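PDB 6QGL: VP5 from Halorubrum pleomorphic virus 6, which is the envelope protein thought to drive membrane fusion when this pleomorphic virus enters its haloarchaeal host. Local coordinates for residues 110-115 and 245-250; 266-271 and 481-486; 275-280 and 485-490. All coordinates share one frame; numbering follows the deposited sequence.

Interaction 1 (110-115 and 245-250); sequences SYETTV and NVRNGI
Arg247 NH1 donates to Glu112 OE1 at 2.7 Å, the single salt bridge between segments 110-115 and 245-250, on helices that also pack through apolar side chains such as Val246 and Ile250 on Ile108. The two helical segments run roughly antiparallel, an antiparallel helix pair formed by helices 97-140 and 229-257 within the N-terminal part of the envelope protein, where long helices pack together. The backbones stay well apart: the closest alpha carbons, Glu112 CA and Val246 CA, are 10.4 Å from each other, and two long side chains have to bridge the gap. Glu112 does so fully stretched out, whereas Arg247 leaves its helix along a path bent at the second torsion and brings only its outer end toward the carboxylate. The two chains meet at about a right angle, with the carboxylate and guanidinium planes 36° apart. Each charged group also has a second partner. Arg247 NH2 pairs with Asp109 OD1, and Glu112 OE2 with Arg116 NE, which makes a chain of alternating charges along one side of helix 97-140 with Arg247 inserted from its neighbour. This should favour the ionised forms of both groups. Around the bridge, Phe243 lies against Glu112, Ile108 against Arg247, and Pro176 against both. NH1 reaches OE1 on its syn side, and the bond is bent, with 142° at the hydrogen and Glu112 OE1 lying 24° out of the guanidinium plane of Arg247.

Interaction 2 (266-271 and 481-486); sequences IEISDL and DEWDQL
Segment 266-271 approaches Trp483 as an extended strand-like run that then folds back through a type I beta turn from Ile268 to Leu271, closed by a bond of 2.9 Å from Leu271 N to Ile268 O. Opposite it, 481-486 is regular helix. The backbones come nearest where Ile268 CA and Trp483 CA are 8.0 Å apart, a separation filled by side chains. The extended part places Ile266 and Ile268 on the same side, and the turn returns Leu271 to that side as well, so three aliphatic residues converge on one indole. Ile268 lies over a face: its CG1 is 4.2 Å from the centroid of the Trp483 five-membered ring and 17° off the normal, a CH-pi contact displaced toward the rim. Its CD1 continues to Trp483 CB at 3.6 Å, because the second torsion bends the branch back (chi2 -46°). The other two arrive obliquely at different parts of the indole. Ile266 CG2 meets Trp483 CD1 on the pyrrole side at 3.9 Å, while Leu271 CD2 meets Trp483 CE3 on the benzene side at 3.7 Å. In fold terms, a loop leading from helix 229-257 to helix 274-283 is packed against the C-terminal helix 480-496 by an aromatic residue set in an aliphatic cluster. Helix 73-92 adds to that cluster, with Ile88 touching Trp483 and Ile85 touching both Ile268 and Leu271. The hydrogen bond from Trp483 NE1 to Tyr477 O helps to fix the rotation of the indole, and the Tyr477 ring stacks edge-to-face with it. On the loop side, Ile266 O accepts from Asn92 ND2 at the end of helix 73-92.

Interaction 3 (275-280 and 485-490); sequences RERATM and QLEQQN
Arg277 NE gives its hydrogen to Asn490 OD1 at 3.0 Å in an almost straight bond, 173° at the hydrogen. The acceptor lies in the guanidinium plane, at its edge, while NE stands tilted from the plane of the Asn490 amide, whose own plane is turned 33° from that of the guanidinium. The two side chains come from opposite directions. Arg277 starts with CG anti to the backbone N, then bends at the second and third torsions, which wraps its methylene groups round the amide oxygen and carries the guanidinium on toward Glu487. There NH1 lies 3.4 Å from Glu487 CG and 3.2 Å from Glu487 O, although the angle is too poor for a hydrogen bond. The Glu487 carboxylate stays farther away, with OE2 4.5 Å from Arg277 NH1; that is an attraction of opposite charges short of a salt bridge. The contact is thus a polar helix-to-helix packing, joining the short helix 274-283 to the C-terminal helix 480-496 through one arginine set across a turn of its partner. A second shell holds these groups in place. Glu487 OE2 accepts a hydrogen bond from Val272 N, in the residues leading into helix 274-283, and Val272 also packs on Arg277. Lys491 and Ile494 continue the surface that receives the arginine, and Ile295 of helix 289-296 lies against Asn490. Farther out, at the start of helix 274-283, Glu276 OE1 accepts a hydrogen bond from Thr273 N.

Read from the N terminus, interaction 1 closes the first loop, bringing helix 229-257 back to helix 97-140 around the excursion that contains the four-stranded sheet 166-213. Interactions 2 and 3 open only after it has closed. Their spans cross in sequence: 266-271 and then 275-280 lead out, and both return to helix 480-496, where Gln485 and Leu486 are shared. Between those ends lie the six-stranded and five-stranded sheets, so this helix brings the C-terminal end of the chain back to the helical part. Centres of interactions 2 and 3 are about 11 Å apart, whereas interaction 1 touches interaction 3 through Tyr111 and Arg275.

Interaction 1 (110-115 and 245-250)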
ATOM      1  N   SER A 110     -18.722 -10.132  11.171  1.00 56.20           N
ATOM      2  CA  SER A 110     -18.509 -10.376   9.746  1.00 56.44           C
ATOM      3  C   SER A 110     -17.497  -9.394   9.157  1.00 58.74           C
ATOM      4  O   SER A 110     -16.686  -9.800   8.328  1.00 58.66           O
ATOM      5  CB  SER A 110     -19.821 -10.300   8.979  1.00 61.97           C
ATOM      6  OG  SER A 110     -20.360  -8.993   9.057  1.00 73.77           O
ATOM      7  N   TYR A 111     -17.526  -8.119   9.596  1.00 53.85           N
ATOM      8  CA  TYR A 111     -16.611  -7.091   9.107  1.00 52.67           C
ATOM      9  C   TYR A 111     -15.185  -7.335   9.587  1.00 55.27           C
ATOM     10  O   TYR A 111     -14.266  -7.298   8.771  1.00 54.96           O
ATOM     11  CB  TYR A 111     -17.128  -5.677   9.434  1.00 53.56           C
ATOM     12  CG  TYR A 111     -16.294  -4.520   8.910  1.00 54.65           C
ATOM     13  CD1 TYR A 111     -15.748  -4.545   7.623  1.00 56.85           C
ATOM     14  CD2 TYR A 111     -15.886  -3.500   9.759  1.00 54.77           C
ATOM     15  CE1 TYR A 111     -14.921  -3.519   7.165  1.00 56.91           C
ATOM     16  CE2 TYR A 111     -15.045  -2.476   9.317  1.00 55.52           C
ATOM     17  CZ  TYR A 111     -14.581  -2.478   8.011  1.00 62.36           C
ATOM     18  OH  TYR A 111     -13.747  -1.481   7.566  1.00 62.74           O
ATOM     19  N   GLU A 112     -15.008  -7.628  10.893  1.00 50.82           N
ATOM     20  CA  GLU A 112     -13.708  -7.915  11.506  1.00 49.64           C
ATOM     21  C   GLU A 112     -13.078  -9.163  10.896  1.00 53.68           C
ATOM     22  O   GLU A 112     -11.877  -9.149  10.628  1.00 53.10           O
ATOM     23  CB  GLU A 112     -13.828  -8.051  13.032  1.00 50.62           C
ATOM     24  CG  GLU A 112     -12.486  -8.181  13.747  1.00 58.69           C
ATOM     25  CD  GLU A 112     -12.505  -8.155  15.263  1.00 75.67           C
ATOM     26  OE1 GLU A 112     -13.536  -7.739  15.837  1.00 64.84           O
ATOM     27  OE2 GLU A 112     -11.485  -8.545  15.880  1.00 69.54           O
ATOM     28  N   THR A 113     -13.886 -10.225  10.662  1.00 50.74           N
ATOM     29  CA  THR A 113     -13.426 -11.480  10.064  1.00 50.94           C
ATOM     30  C   THR A 113     -12.825 -11.206   8.692  1.00 55.54           C
ATOM     31  O   THR A 113     -11.729 -11.672   8.426  1.00 54.66           O
ATOM     32  CB  THR A 113     -14.544 -12.539  10.051  1.00 57.93           C
ATOM     33  OG1 THR A 113     -14.987 -12.751  11.389  1.00 56.91           O
ATOM     34  CG2 THR A 113     -14.090 -13.873   9.465  1.00 55.34           C
ATOM     35  N   THR A 114     -13.501 -10.395   7.862  1.00 53.08           N
ATOM     36  CA  THR A 114     -13.040 -10.025   6.525  1.00 53.31           C
ATOM     37  C   THR A 114     -11.692  -9.297   6.582  1.00 56.80           C
ATOM     38  O   THR A 114     -10.756  -9.721   5.909  1.00 56.43           O
ATOM     39  CB  THR A 114     -14.140  -9.243   5.792  1.00 61.58           C
ATOM     40  OG1 THR A 114     -15.316 -10.049   5.763  1.00 62.71           O
ATOM     41  CG2 THR A 114     -13.755  -8.860   4.373  1.00 60.93           C
ATOM     42  N   VAL A 115     -11.594  -8.237   7.411  1.00 53.04           N
ATOM     43  CA  VAL A 115     -10.393  -7.413   7.591  1.00 52.07           C
ATOM     44  C   VAL A 115      -9.229  -8.262   8.115  1.00 55.28           C
ATOM     45  O   VAL A 115      -8.145  -8.227   7.528  1.00 55.13           O
ATOM     46  CB  VAL A 115     -10.685  -6.150   8.465  1.00 55.88           C
ATOM     47  CG1 VAL A 115      -9.411  -5.364   8.760  1.00 55.31           C
ATOM     48  CG2 VAL A 115     -11.717  -5.247   7.804  1.00 56.43           C
ATOM     49  N   ASN A 245     -12.740  -0.657  20.384  1.00 60.58           N
ATOM     50  CA  ASN A 245     -13.409   0.640  20.459  1.00 61.11           C
ATOM     51  C   ASN A 245     -14.811   0.603  19.853  1.00 64.86           C
ATOM     52  O   ASN A 245     -15.705   1.232  20.407  1.00 64.79           O
ATOM     53  CB  ASN A 245     -12.569   1.739  19.796  1.00 62.87           C
ATOM     54  CG  ASN A 245     -11.277   2.100  20.503  1.00 83.29           C
ATOM     55  OD1 ASN A 245     -11.052   1.801  21.683  1.00 77.29           O
ATOM     56  ND2 ASN A 245     -10.388   2.761  19.780  1.00 74.03           N
ATOM     57  N   VAL A 246     -15.001  -0.132  18.730  1.00 61.27           N
ATOM     58  CA  VAL A 246     -16.295  -0.271  18.045  1.00 61.41           C
ATOM     59  C   VAL A 246     -17.278  -1.038  18.929  1.00 65.44           C
ATOM     60  O   VAL A 246     -18.389  -0.562  19.138  1.00 65.52           O
ATOM     61  CB  VAL A 246     -16.179  -0.897  16.625  1.00 65.35           C
ATOM     62  CG1 VAL A 246     -17.547  -1.120  15.997  1.00 65.72           C
ATOM     63  CG2 VAL A 246     -15.330  -0.034  15.712  1.00 65.36           C
ATOM     64  N   ARG A 247     -16.860  -2.205  19.451  1.00 61.59           N
ATOM     65  CA  ARG A 247     -17.694  -3.055  20.299  1.00 61.68           C
ATOM     66  C   ARG A 247     -18.087  -2.398  21.614  1.00 65.60           C
ATOM     67  O   ARG A 247     -19.249  -2.486  22.016  1.00 65.59           O
ATOM     68  CB  ARG A 247     -17.017  -4.402  20.551  1.00 62.25           C
ATOM     69  CG  ARG A 247     -17.002  -5.272  19.333  1.00 72.33           C
ATOM     70  CD  ARG A 247     -17.083  -6.732  19.719  1.00 81.60           C
ATOM     71  NE  ARG A 247     -17.436  -7.519  18.548  1.00 86.72           N
ATOM     72  CZ  ARG A 247     -16.534  -8.005  17.716  1.00 95.58           C
ATOM     73  NH1 ARG A 247     -15.243  -7.821  17.945  1.00 80.04           N
ATOM     74  NH2 ARG A 247     -16.905  -8.607  16.611  1.00 81.29           N
ATOM     75  N   ASN A 248     -17.121  -1.739  22.281  1.00 62.28           N
ATOM     76  CA  ASN A 248     -17.356  -1.025  23.537  1.00 62.85           C
ATOM     77  C   ASN A 248     -18.238   0.196  23.275  1.00 67.01           C
ATOM     78  O   ASN A 248     -19.142   0.490  24.066  1.00 67.25           O
ATOM     79  CB  ASN A 248     -16.014  -0.588  24.170  1.00 64.66           C
ATOM     80  CG  ASN A 248     -15.137  -1.702  24.715  1.00 89.06           C
ATOM     81  OD1 ASN A 248     -15.585  -2.817  25.007  1.00 84.79           O
ATOM     82  ND2 ASN A 248     -13.857  -1.410  24.894  1.00 80.23           N
ATOM     83  N   GLY A 249     -17.969   0.868  22.153  1.00 63.31           N
ATOM     84  CA  GLY A 249     -18.680   2.053  21.701  1.00 63.64           C
ATOM     85  C   GLY A 249     -20.118   1.781  21.342  1.00 68.29           C
ATOM     86  O   GLY A 249     -20.990   2.571  21.690  1.00 68.84           O
ATOM     87  N   ILE A 250     -20.375   0.646  20.663  1.00 64.47           N
ATOM     88  CA  ILE A 250     -21.719   0.219  20.259  1.00 64.67           C
ATOM     89  C   ILE A 250     -22.507  -0.249  21.484  1.00 67.57           C
ATOM     90  O   ILE A 250     -23.728  -0.075  21.523  1.00 67.69           O
ATOM     91  CB  ILE A 250     -21.681  -0.798  19.081  1.00 67.89           C
ATOM     92  CG1 ILE A 250     -21.303  -0.051  17.796  1.00 68.68           C
ATOM     93  CG2 ILE A 250     -23.010  -1.555  18.892  1.00 69.51           C
ATOM     94  CD1 ILE A 250     -20.844  -0.846  16.758  1.00 79.92           C
TER

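Interaction 2 (266-271 and 481-486)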
ATOM      1  N   ILE A 266     -35.749   6.724  12.882  1.00 99.38           N
ATOM      2  CA  ILE A 266     -34.703   6.597  11.861  1.00 98.63           C
ATOM      3  C   ILE A 266     -35.085   5.441  10.924  1.00102.94           C
ATOM      4  O   ILE A 266     -35.318   4.331  11.397  1.00101.69           O
ATOM      5  CB  ILE A 266     -33.282   6.391  12.479  1.00 99.18           C
ATOM      6  CG1 ILE A 266     -32.808   7.605  13.305  1.00 98.97           C
ATOM      7  CG2 ILE A 266     -32.260   6.051  11.402  1.00 99.59           C
ATOM      8  CD1 ILE A 266     -31.535   7.322  14.103  1.00103.31           C
ATOM      9  N   GLU A 267     -35.138   5.700   9.607  1.00100.96           N
ATOM     10  CA  GLU A 267     -35.454   4.691   8.591  1.00101.82           C
ATOM     11  C   GLU A 267     -34.272   4.603   7.628  1.00104.68           C
ATOM     12  O   GLU A 267     -34.074   5.494   6.798  1.00105.44           O
ATOM     13  CB  GLU A 267     -36.776   5.017   7.869  1.00106.26           C
ATOM     14  CG  GLU A 267     -38.010   4.949   8.761  1.00117.12           C
ATOM     15  CD  GLU A 267     -38.442   3.576   9.250  1.00135.19           C
ATOM     16  OE1 GLU A 267     -38.220   2.578   8.527  1.00129.05           O
ATOM     17  OE2 GLU A 267     -39.025   3.504  10.355  1.00127.52           O
ATOM     18  N   ILE A 268     -33.454   3.549   7.793  1.00 99.18           N
ATOM     19  CA  ILE A 268     -32.202   3.328   7.061  1.00 97.98           C
ATOM     20  C   ILE A 268     -32.197   2.001   6.247  1.00102.12           C
ATOM     21  O   ILE A 268     -31.207   1.699   5.579  1.00101.15           O
ATOM     22  CB  ILE A 268     -31.039   3.440   8.111  1.00 98.53           C
ATOM     23  CG1 ILE A 268     -30.876   4.864   8.690  1.00 98.42           C
ATOM     24  CG2 ILE A 268     -29.717   2.920   7.635  1.00 98.59           C
ATOM     25  CD1 ILE A 268     -30.890   6.063   7.724  1.00106.63           C
ATOM     26  N   SER A 269     -33.318   1.253   6.249  1.00 99.93           N
ATOM     27  CA  SER A 269     -33.477  -0.026   5.539  1.00100.86           C
ATOM     28  C   SER A 269     -32.953  -0.049   4.083  1.00105.63           C
ATOM     29  O   SER A 269     -32.432  -1.080   3.651  1.00105.26           O
ATOM     30  CB  SER A 269     -34.934  -0.475   5.577  1.00106.42           C
ATOM     31  OG  SER A 269     -35.093  -1.779   5.043  1.00116.35           O
ATOM     32  N   ASP A 270     -33.078   1.079   3.345  1.00102.92           N
ATOM     33  CA  ASP A 270     -32.670   1.200   1.937  1.00103.90           C
ATOM     34  C   ASP A 270     -31.389   2.036   1.702  1.00105.13           C
ATOM     35  O   ASP A 270     -31.043   2.315   0.548  1.00105.71           O
ATOM     36  CB  ASP A 270     -33.843   1.746   1.093  1.00108.95           C
ATOM     37  CG  ASP A 270     -35.177   1.056   1.332  1.00121.53           C
ATOM     38  OD1 ASP A 270     -35.260  -0.175   1.109  1.00122.79           O
ATOM     39  OD2 ASP A 270     -36.139   1.747   1.733  1.00128.41           O
ATOM     40  N   LEU A 271     -30.679   2.411   2.788  1.00 98.57           N
ATOM     41  CA  LEU A 271     -29.449   3.213   2.750  1.00 96.62           C
ATOM     42  C   LEU A 271     -28.298   2.519   2.011  1.00 98.86           C
ATOM     43  O   LEU A 271     -28.051   1.330   2.226  1.00 97.87           O
ATOM     44  CB  LEU A 271     -29.020   3.596   4.190  1.00 94.65           C
ATOM     45  CG  LEU A 271     -27.696   4.358   4.403  1.00 98.01           C
ATOM     46  CD1 LEU A 271     -27.807   5.792   3.964  1.00 99.16           C
ATOM     47  CD2 LEU A 271     -27.258   4.330   5.838  1.00 99.07           C
ATOM     48  N   ASP A 481     -31.167  13.286  10.076  1.00 89.63           N
ATOM     49  CA  ASP A 481     -30.377  14.304   9.380  1.00 90.64           C
ATOM     50  C   ASP A 481     -28.897  13.938   9.301  1.00 91.98           C
ATOM     51  O   ASP A 481     -28.274  14.172   8.264  1.00 91.90           O
ATOM     52  CB  ASP A 481     -30.559  15.683  10.033  1.00 94.33           C
ATOM     53  CG  ASP A 481     -31.931  16.292   9.808  1.00109.41           C
ATOM     54  OD1 ASP A 481     -32.286  16.541   8.634  1.00112.77           O
ATOM     55  OD2 ASP A 481     -32.641  16.535  10.806  1.00115.36           O
ATOM     56  N   GLU A 482     -28.346  13.352  10.387  1.00 86.19           N
ATOM     57  CA  GLU A 482     -26.953  12.893  10.472  1.00 83.97           C
ATOM     58  C   GLU A 482     -26.718  11.786   9.440  1.00 87.30           C
ATOM     59  O   GLU A 482     -25.692  11.785   8.755  1.00 86.55           O
ATOM     60  CB  GLU A 482     -26.633  12.371  11.886  1.00 83.51           C
ATOM     61  CG  GLU A 482     -26.484  13.457  12.936  1.00 93.33           C
ATOM     62  CD  GLU A 482     -26.173  12.931  14.324  1.00109.60           C
ATOM     63  OE1 GLU A 482     -27.104  12.858  15.157  1.00100.64           O
ATOM     64  OE2 GLU A 482     -24.995  12.586  14.576  1.00101.49           O
ATOM     65  N   TRP A 483     -27.696  10.869   9.318  1.00 84.01           N
ATOM     66  CA  TRP A 483     -27.696   9.744   8.390  1.00 83.72           C
ATOM     67  C   TRP A 483     -27.920  10.187   6.947  1.00 90.24           C
ATOM     68  O   TRP A 483     -27.265   9.656   6.047  1.00 89.58           O
ATOM     69  CB  TRP A 483     -28.752   8.717   8.804  1.00 82.24           C
ATOM     70  CG  TRP A 483     -28.339   7.843   9.952  1.00 81.17           C
ATOM     71  CD1 TRP A 483     -28.820   7.886  11.227  1.00 83.46           C
ATOM     72  CD2 TRP A 483     -27.368   6.789   9.921  1.00 79.69           C
ATOM     73  NE1 TRP A 483     -28.207   6.923  11.996  1.00 81.27           N
ATOM     74  CE2 TRP A 483     -27.309   6.235  11.219  1.00 82.26           C
ATOM     75  CE3 TRP A 483     -26.526   6.263   8.922  1.00 80.74           C
ATOM     76  CZ2 TRP A 483     -26.443   5.182  11.546  1.00 80.41           C
ATOM     77  CZ3 TRP A 483     -25.675   5.217   9.245  1.00 81.02           C
ATOM     78  CH2 TRP A 483     -25.635   4.690  10.543  1.00 80.56           C
ATOM     79  N   ASP A 484     -28.845  11.149   6.723  1.00 89.54           N
ATOM     80  CA  ASP A 484     -29.155  11.705   5.400  1.00 91.77           C
ATOM     81  C   ASP A 484     -27.929  12.411   4.824  1.00 96.38           C
ATOM     82  O   ASP A 484     -27.640  12.252   3.637  1.00 96.61           O
ATOM     83  CB  ASP A 484     -30.353  12.674   5.469  1.00 95.94           C
ATOM     84  CG  ASP A 484     -31.726  12.029   5.576  1.00105.18           C
ATOM     85  OD1 ASP A 484     -31.838  10.811   5.309  1.00104.65           O
ATOM     86  OD2 ASP A 484     -32.694  12.749   5.906  1.00111.92           O
ATOM     87  N   GLN A 485     -27.196  13.159   5.680  1.00 92.76           N
ATOM     88  CA  GLN A 485     -25.968  13.870   5.322  1.00 92.58           C
ATOM     89  C   GLN A 485     -24.861  12.892   4.942  1.00 94.97           C
ATOM     90  O   GLN A 485     -24.121  13.174   4.006  1.00 94.98           O
ATOM     91  CB  GLN A 485     -25.502  14.785   6.462  1.00 93.73           C
ATOM     92  CG  GLN A 485     -26.178  16.155   6.464  1.00112.46           C
ATOM     93  CD  GLN A 485     -25.760  17.066   7.602  1.00133.21           C
ATOM     94  OE1 GLN A 485     -26.349  18.132   7.809  1.00132.02           O
ATOM     95  NE2 GLN A 485     -24.740  16.689   8.368  1.00122.93           N
ATOM     96  N   LEU A 486     -24.762  11.739   5.646  1.00 89.80           N
ATOM     97  CA  LEU A 486     -23.765  10.698   5.375  1.00 87.93           C
ATOM     98  C   LEU A 486     -23.873  10.183   3.928  1.00 92.93           C
ATOM     99  O   LEU A 486     -22.859  10.141   3.233  1.00 92.05           O
ATOM    100  CB  LEU A 486     -23.884   9.540   6.392  1.00 86.44           C
ATOM    101  CG  LEU A 486     -22.860   8.397   6.271  1.00 89.50           C
ATOM    102  CD1 LEU A 486     -21.535   8.765   6.912  1.00 88.55           C
ATOM    103  CD2 LEU A 486     -23.389   7.127   6.895  1.00 91.08           C
TER

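Interaction 3 (275-280 and 485-490)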
ATOM      1  N   ARG A 275     -19.249   2.193   2.095  1.00 84.73           N
ATOM      2  CA  ARG A 275     -18.599   0.900   1.847  1.00 84.67           C
ATOM      3  C   ARG A 275     -19.264   0.226   0.638  1.00 91.24           C
ATOM      4  O   ARG A 275     -18.558  -0.119  -0.309  1.00 91.01           O
ATOM      5  CB  ARG A 275     -18.661  -0.006   3.096  1.00 83.21           C
ATOM      6  CG  ARG A 275     -17.868  -1.305   2.967  1.00 89.69           C
ATOM      7  CD  ARG A 275     -18.260  -2.334   4.013  1.00 95.63           C
ATOM      8  NE  ARG A 275     -17.581  -3.613   3.789  1.00103.27           N
ATOM      9  CZ  ARG A 275     -17.862  -4.744   4.433  1.00115.81           C
ATOM     10  NH1 ARG A 275     -18.821  -4.776   5.350  1.00102.84           N
ATOM     11  NH2 ARG A 275     -17.189  -5.854   4.159  1.00100.95           N
ATOM     12  N   GLU A 276     -20.620   0.096   0.651  1.00 89.95           N
ATOM     13  CA  GLU A 276     -21.425  -0.484  -0.437  1.00 92.07           C
ATOM     14  C   GLU A 276     -21.212   0.264  -1.756  1.00 97.79           C
ATOM     15  O   GLU A 276     -21.106  -0.372  -2.801  1.00 98.37           O
ATOM     16  CB  GLU A 276     -22.920  -0.487  -0.081  1.00 94.49           C
ATOM     17  CG  GLU A 276     -23.341  -1.610   0.851  1.00104.69           C
ATOM     18  CD  GLU A 276     -24.722  -1.476   1.469  1.00123.46           C
ATOM     19  OE1 GLU A 276     -25.217  -0.333   1.606  1.00116.55           O
ATOM     20  OE2 GLU A 276     -25.304  -2.523   1.834  1.00116.57           O
ATOM     21  N   ARG A 277     -21.127   1.612  -1.692  1.00 94.84           N
ATOM     22  CA  ARG A 277     -20.895   2.506  -2.829  1.00 95.77           C
ATOM     23  C   ARG A 277     -19.575   2.162  -3.536  1.00100.32           C
ATOM     24  O   ARG A 277     -19.574   1.989  -4.754  1.00101.01           O
ATOM     25  CB  ARG A 277     -20.895   3.969  -2.354  1.00 95.52           C
ATOM     26  CG  ARG A 277     -20.877   5.014  -3.474  1.00107.53           C
ATOM     27  CD  ARG A 277     -22.227   5.679  -3.668  1.00121.03           C
ATOM     28  NE  ARG A 277     -22.686   6.345  -2.448  1.00129.51           N
ATOM     29  CZ  ARG A 277     -23.961   6.531  -2.124  1.00144.37           C
ATOM     30  NH1 ARG A 277     -24.280   7.133  -0.987  1.00131.31           N
ATOM     31  NH2 ARG A 277     -24.927   6.118  -2.935  1.00132.66           N
ATOM     32  N   ALA A 278     -18.471   2.036  -2.763  1.00 96.40           N
ATOM     33  CA  ALA A 278     -17.128   1.709  -3.256  1.00 96.07           C
ATOM     34  C   ALA A 278     -17.020   0.298  -3.850  1.00102.81           C
ATOM     35  O   ALA A 278     -16.315   0.121  -4.839  1.00102.32           O
ATOM     36  CB  ALA A 278     -16.100   1.898  -2.154  1.00 95.13           C
ATOM     37  N   THR A 279     -17.714  -0.698  -3.257  1.00102.14           N
ATOM     38  CA  THR A 279     -17.715  -2.092  -3.733  1.00104.31           C
ATOM     39  C   THR A 279     -18.401  -2.207  -5.104  1.00112.66           C
ATOM     40  O   THR A 279     -18.013  -3.053  -5.909  1.00113.25           O
ATOM     41  CB  THR A 279     -18.365  -3.041  -2.709  1.00113.68           C
ATOM     42  OG1 THR A 279     -19.745  -2.713  -2.573  1.00116.10           O
ATOM     43  CG2 THR A 279     -17.704  -3.000  -1.344  1.00110.40           C
ATOM     44  N   MET A 280     -19.422  -1.358  -5.358  1.00112.06           N
ATOM     45  CA  MET A 280     -20.150  -1.320  -6.633  1.00114.89           C
ATOM     46  C   MET A 280     -19.269  -0.691  -7.715  1.00120.22           C
ATOM     47  O   MET A 280     -19.460  -0.974  -8.900  1.00121.37           O
ATOM     48  CB  MET A 280     -21.490  -0.566  -6.507  1.00118.60           C
ATOM     49  CG  MET A 280     -22.485  -1.192  -5.525  1.00122.88           C
ATOM     50  SD  MET A 280     -23.121  -2.833  -5.961  1.00129.74           S
ATOM     51  CE  MET A 280     -22.308  -3.837  -4.724  1.00124.78           C
ATOM     52  N   GLN A 485     -27.196  13.159   5.680  1.00 92.76           N
ATOM     53  CA  GLN A 485     -25.968  13.870   5.322  1.00 92.58           C
ATOM     54  C   GLN A 485     -24.861  12.892   4.942  1.00 94.97           C
ATOM     55  O   GLN A 485     -24.121  13.174   4.006  1.00 94.98           O
ATOM     56  CB  GLN A 485     -25.502  14.785   6.462  1.00 93.73           C
ATOM     57  CG  GLN A 485     -26.178  16.155   6.464  1.00112.46           C
ATOM     58  CD  GLN A 485     -25.760  17.066   7.602  1.00133.21           C
ATOM     59  OE1 GLN A 485     -26.349  18.132   7.809  1.00132.02           O
ATOM     60  NE2 GLN A 485     -24.740  16.689   8.368  1.00122.93           N
ATOM     61  N   LEU A 486     -24.762  11.739   5.646  1.00 89.80           N
ATOM     62  CA  LEU A 486     -23.765  10.698   5.375  1.00 87.93           C
ATOM     63  C   LEU A 486     -23.873  10.183   3.928  1.00 92.93           C
ATOM     64  O   LEU A 486     -22.859  10.141   3.233  1.00 92.05           O
ATOM     65  CB  LEU A 486     -23.884   9.540   6.392  1.00 86.44           C
ATOM     66  CG  LEU A 486     -22.860   8.397   6.271  1.00 89.50           C
ATOM     67  CD1 LEU A 486     -21.535   8.765   6.912  1.00 88.55           C
ATOM     68  CD2 LEU A 486     -23.389   7.127   6.895  1.00 91.08           C
ATOM     69  N   GLU A 487     -25.100   9.833   3.479  1.00 91.14           N
ATOM     70  CA  GLU A 487     -25.378   9.335   2.128  1.00 92.26           C
ATOM     71  C   GLU A 487     -25.208  10.428   1.068  1.00 98.05           C
ATOM     72  O   GLU A 487     -24.662  10.149   0.001  1.00 97.60           O
ATOM     73  CB  GLU A 487     -26.792   8.727   2.050  1.00 95.03           C
ATOM     74  CG  GLU A 487     -27.045   7.898   0.796  1.00107.05           C
ATOM     75  CD  GLU A 487     -28.421   7.278   0.628  1.00130.68           C
ATOM     76  OE1 GLU A 487     -29.424   7.911   1.031  1.00129.66           O
ATOM     77  OE2 GLU A 487     -28.496   6.162   0.067  1.00123.96           O
ATOM     78  N   GLN A 488     -25.691  11.656   1.358  1.00 96.61           N
ATOM     79  CA  GLN A 488     -25.637  12.812   0.458  1.00 98.52           C
ATOM     80  C   GLN A 488     -24.202  13.292   0.230  1.00101.54           C
ATOM     81  O   GLN A 488     -23.798  13.426  -0.927  1.00101.82           O
ATOM     82  CB  GLN A 488     -26.539  13.954   0.973  1.00101.85           C
ATOM     83  CG  GLN A 488     -26.753  15.101  -0.016  1.00120.49           C
ATOM     84  CD  GLN A 488     -27.765  14.765  -1.084  1.00142.71           C
ATOM     85  OE1 GLN A 488     -27.432  14.217  -2.139  1.00137.58           O
ATOM     86  NE2 GLN A 488     -29.026  15.092  -0.833  1.00138.13           N
ATOM     87  N   GLN A 489     -23.434  13.538   1.323  1.00 96.68           N
ATOM     88  CA  GLN A 489     -22.034  13.984   1.272  1.00 95.59           C
ATOM     89  C   GLN A 489     -21.164  12.993   0.499  1.00 98.85           C
ATOM     90  O   GLN A 489     -20.332  13.418  -0.296  1.00 98.38           O
ATOM     91  CB  GLN A 489     -21.450  14.189   2.683  1.00 95.53           C
ATOM     92  CG  GLN A 489     -21.894  15.467   3.391  1.00110.53           C
ATOM     93  CD  GLN A 489     -21.318  15.572   4.786  1.00128.04           C
ATOM     94  OE1 GLN A 489     -21.575  14.741   5.667  1.00121.88           O
ATOM     95  NE2 GLN A 489     -20.527  16.609   5.022  1.00120.99           N
ATOM     96  N   ASN A 490     -21.391  11.680   0.709  1.00 95.18           N
ATOM     97  CA  ASN A 490     -20.663  10.590   0.062  1.00 94.38           C
ATOM     98  C   ASN A 490     -20.986  10.438  -1.423  1.00100.92           C
ATOM     99  O   ASN A 490     -20.054  10.277  -2.212  1.00 99.95           O
ATOM    100  CB  ASN A 490     -20.896   9.262   0.800  1.00 93.80           C
ATOM    101  CG  ASN A 490     -20.124   8.089   0.239  1.00112.39           C
ATOM    102  OD1 ASN A 490     -20.689   7.185  -0.383  1.00106.60           O
ATOM    103  ND2 ASN A 490     -18.817   8.079   0.445  1.00101.54           N
TER